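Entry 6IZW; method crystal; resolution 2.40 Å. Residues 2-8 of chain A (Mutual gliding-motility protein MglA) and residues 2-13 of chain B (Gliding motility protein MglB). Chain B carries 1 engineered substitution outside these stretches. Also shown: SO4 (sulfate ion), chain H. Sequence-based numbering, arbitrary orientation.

Chain A (2-8) SFINYSS
Chain B 2-13: GTQLVMYEEEFT

Strand 3-5 of MglA runs parallel to strand 5-7 of MglB (14°, closest approach 4.6 Å); A:Phe3, A:Ile4 and A:Asn5 pair with B:Leu5 (phi/psi -117/138°), B:Val6 (-130/144°) and B:Met7 (-132/110°). Extended A:Ser2 (psi 164°, chi1 p) opens the ladder: B:Leu5 N donates to A:Ser2 O at 3.1 Å. A:Phe3 (-142/119°, t, chi2 70°) shares a sheet face with B:Leu5 (m), A:Asn5 and B:Met7; its CE1 lies 3.8 Å from CB of B:Met7, a selenomethionine (t, t, m), joining two apolar surfaces. A:Ile4 (-107/120°, m, t) uses its backbone twice, as parallel strands do: its N donates to B:Leu5 O (2.9 Å) and its O accepts from B:Met7 N (2.8 Å). On the other face its CD1 meets B:Val6 (m) CG1 at 4.1 Å; both branched aliphatic chains favour extended backbone and bury apolar surface together. A:Asn5 (-93/94°, t) sets ND2 over one face of the B:Phe12 ring (t, chi2 48°), 3.6 Å from CZ, while its OD1 weakly accepts from A:Ser8 N (3.2 Å), a bond that spans the turn. There A:Tyr6 (-59/-40°, m, chi2 85°) leaves the strand; its N bonds weakly to B:Met7 O (3.2 Å). Its flat ring offers an edge to B:Val6, CE1 3.5 Å from CB, and one face to B:Tyr8 (-85/157°, m), N-cap of the helix beginning at B:Glu9, in an offset stack, centroids 4.6 Å apart, planes at 30°. Small A:Ser7 (-59/-48°, t) fits against the helix, CB 3.6 Å from B:Glu9 CB and OG 3.2 Å from B:Phe12 CD2 at the ring edge.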

# COMPACT_ATOMS: atom_id res chain seq x y z
N SER A 2 -14.04 5.32 6.73
CA SER A 2 -14.51 6.23 5.69
C SER A 2 -14.17 7.68 6.04
O SER A 2 -13.86 8.00 7.18
CB SER A 2 -16.02 6.09 5.51
OG SER A 2 -16.67 6.36 6.74
N PHE A 3 -14.25 8.54 5.04
CA PHE A 3 -13.87 9.94 5.18
C PHE A 3 -14.84 10.79 4.36
O PHE A 3 -14.93 10.63 3.14
CB PHE A 3 -12.43 10.14 4.70
CG PHE A 3 -11.99 11.58 4.66
CD1 PHE A 3 -11.80 12.29 5.84
CD2 PHE A 3 -11.78 12.22 3.45
CE1 PHE A 3 -11.40 13.61 5.80
CE2 PHE A 3 -11.37 13.54 3.41
CZ PHE A 3 -11.18 14.24 4.59
N ILE A 4 -15.57 11.69 5.03
CA ILE A 4 -16.51 12.58 4.35
C ILE A 4 -15.94 13.99 4.30
O ILE A 4 -15.67 14.60 5.34
CB ILE A 4 -17.90 12.56 5.00
CG1 ILE A 4 -18.40 11.11 5.13
CG2 ILE A 4 -18.89 13.36 4.17
CD1 ILE A 4 -19.32 10.90 6.28
N ASN A 5 -15.75 14.49 3.09
CA ASN A 5 -15.41 15.89 2.85
C ASN A 5 -16.71 16.66 2.63
O ASN A 5 -17.23 16.73 1.51
CB ASN A 5 -14.49 16.00 1.64
CG ASN A 5 -13.84 17.36 1.53
OD1 ASN A 5 -14.22 18.31 2.20
ND2 ASN A 5 -12.84 17.46 0.66
N TYR A 6 -17.25 17.26 3.70
CA TYR A 6 -18.44 18.11 3.55
C TYR A 6 -18.18 19.26 2.60
O TYR A 6 -19.04 19.61 1.79
CB TYR A 6 -18.88 18.64 4.91
CG TYR A 6 -19.59 17.61 5.74
CD1 TYR A 6 -18.87 16.71 6.54
CD2 TYR A 6 -20.98 17.52 5.74
CE1 TYR A 6 -19.53 15.75 7.31
CE2 TYR A 6 -21.64 16.57 6.51
CZ TYR A 6 -20.91 15.68 7.29
OH TYR A 6 -21.58 14.74 8.04
N SER A 7 -16.99 19.87 2.68
CA SER A 7 -16.68 21.01 1.83
C SER A 7 -16.76 20.64 0.35
O SER A 7 -17.39 21.35 -0.44
CB SER A 7 -15.29 21.55 2.18
OG SER A 7 -14.82 22.45 1.19
N SER A 8 -16.15 19.52 -0.05
CA SER A 8 -16.20 19.09 -1.44
C SER A 8 -17.35 18.14 -1.74
O SER A 8 -17.55 17.76 -2.90
CB SER A 8 -14.87 18.43 -1.84
OG SER A 8 -14.75 18.40 -3.25
N GLY B 2 -13.50 0.91 9.46
CA GLY B 2 -13.20 2.31 9.25
C GLY B 2 -13.67 3.16 10.41
O GLY B 2 -14.79 2.97 10.92
N THR B 3 -12.81 4.06 10.87
CA THR B 3 -13.23 5.11 11.78
C THR B 3 -13.99 6.16 10.97
O THR B 3 -13.44 6.72 10.01
CB THR B 3 -12.03 5.73 12.51
OG1 THR B 3 -11.67 4.89 13.62
CG2 THR B 3 -12.36 7.13 13.04
N GLN B 4 -15.26 6.39 11.32
CA GLN B 4 -16.07 7.35 10.58
C GLN B 4 -15.52 8.75 10.82
O GLN B 4 -15.68 9.32 11.91
CB GLN B 4 -17.54 7.23 10.99
CG GLN B 4 -18.53 7.62 9.88
CD GLN B 4 -19.38 8.83 10.24
OE1 GLN B 4 -19.67 9.08 11.41
NE2 GLN B 4 -19.78 9.59 9.22
N LEU B 5 -14.86 9.30 9.82
CA LEU B 5 -14.19 10.59 9.93
C LEU B 5 -14.82 11.58 8.97
O LEU B 5 -15.13 11.25 7.82
CB LEU B 5 -12.68 10.45 9.67
CG LEU B 5 -11.87 10.11 10.92
CD1 LEU B 5 -10.37 10.36 10.72
CD2 LEU B 5 -12.39 10.89 12.14
N VAL B 6 -15.02 12.81 9.46
CA VAL B 6 -15.71 13.87 8.74
C VAL B 6 -14.85 15.13 8.78
O VAL B 6 -14.18 15.41 9.79
CB VAL B 6 -17.11 14.13 9.33
CG1 VAL B 6 -17.85 12.82 9.56
CG2 VAL B 6 -16.99 14.88 10.66
N MSE B 7 -14.86 15.89 7.69
CA MSE B 7 -14.10 17.14 7.64
C MSE B 7 -14.95 18.30 7.11
O MSE B 7 -15.28 18.35 5.92
CB MSE B 7 -12.84 16.99 6.78
CG MSE B 7 -12.12 18.31 6.48
SE MSE B 7 -10.29 18.08 5.81
CE MSE B 7 -9.64 16.98 7.29
N TYR B 8 -15.28 19.24 7.99
CA TYR B 8 -16.08 20.39 7.59
C TYR B 8 -15.20 21.48 7.01
O TYR B 8 -14.00 21.54 7.27
CB TYR B 8 -16.87 20.90 8.79
CG TYR B 8 -17.66 19.81 9.47
CD1 TYR B 8 -18.87 19.35 8.94
CD2 TYR B 8 -17.21 19.24 10.65
CE1 TYR B 8 -19.60 18.35 9.56
CE2 TYR B 8 -17.93 18.23 11.29
CZ TYR B 8 -19.13 17.79 10.74
OH TYR B 8 -19.85 16.79 11.38
N GLU B 9 -15.81 22.34 6.19
CA GLU B 9 -15.06 23.38 5.48
C GLU B 9 -14.33 24.33 6.42
O GLU B 9 -13.52 25.14 5.95
CB GLU B 9 -15.98 24.19 4.56
N GLU B 10 -14.60 24.26 7.73
CA GLU B 10 -13.80 25.01 8.71
C GLU B 10 -12.33 24.63 8.61
O GLU B 10 -11.48 25.47 8.29
CB GLU B 10 -14.35 24.75 10.12
CG GLU B 10 -13.49 25.31 11.27
CD GLU B 10 -13.39 26.84 11.30
OE1 GLU B 10 -12.68 27.37 12.18
OE2 GLU B 10 -14.02 27.51 10.45
N GLU B 11 -12.01 23.36 8.85
CA GLU B 11 -10.61 22.93 8.83
C GLU B 11 -10.10 22.58 7.44
O GLU B 11 -8.88 22.55 7.24
CB GLU B 11 -10.42 21.74 9.79
CG GLU B 11 -10.38 20.37 9.12
CD GLU B 11 -9.97 19.25 10.08
OE1 GLU B 11 -10.66 19.03 11.11
OE2 GLU B 11 -8.95 18.58 9.81
N PHE B 12 -10.97 22.32 6.47
CA PHE B 12 -10.48 22.02 5.13
C PHE B 12 -9.82 23.23 4.51
O PHE B 12 -8.77 23.13 3.88
CB PHE B 12 -11.62 21.52 4.23
CG PHE B 12 -11.16 21.01 2.88
CD1 PHE B 12 -10.10 20.12 2.78
CD2 PHE B 12 -11.79 21.42 1.71
CE1 PHE B 12 -9.68 19.65 1.53
CE2 PHE B 12 -11.38 20.95 0.47
CZ PHE B 12 -10.32 20.07 0.38
N THR B 13 -10.43 24.40 4.70
CA THR B 13 -9.97 25.62 4.06
C THR B 13 -8.59 26.02 4.56
O THR B 13 -7.74 26.47 3.78
CB THR B 13 -10.99 26.72 4.30
OG1 THR B 13 -11.48 26.59 5.64
CG2 THR B 13 -12.16 26.56 3.33
S SO4 H . -8.50 5.13 10.65
O1 SO4 H . -9.41 5.36 9.54
O2 SO4 H . -8.04 6.44 11.11
O3 SO4 H . -7.38 4.31 10.25
O4 SO4 H . -9.27 4.43 11.69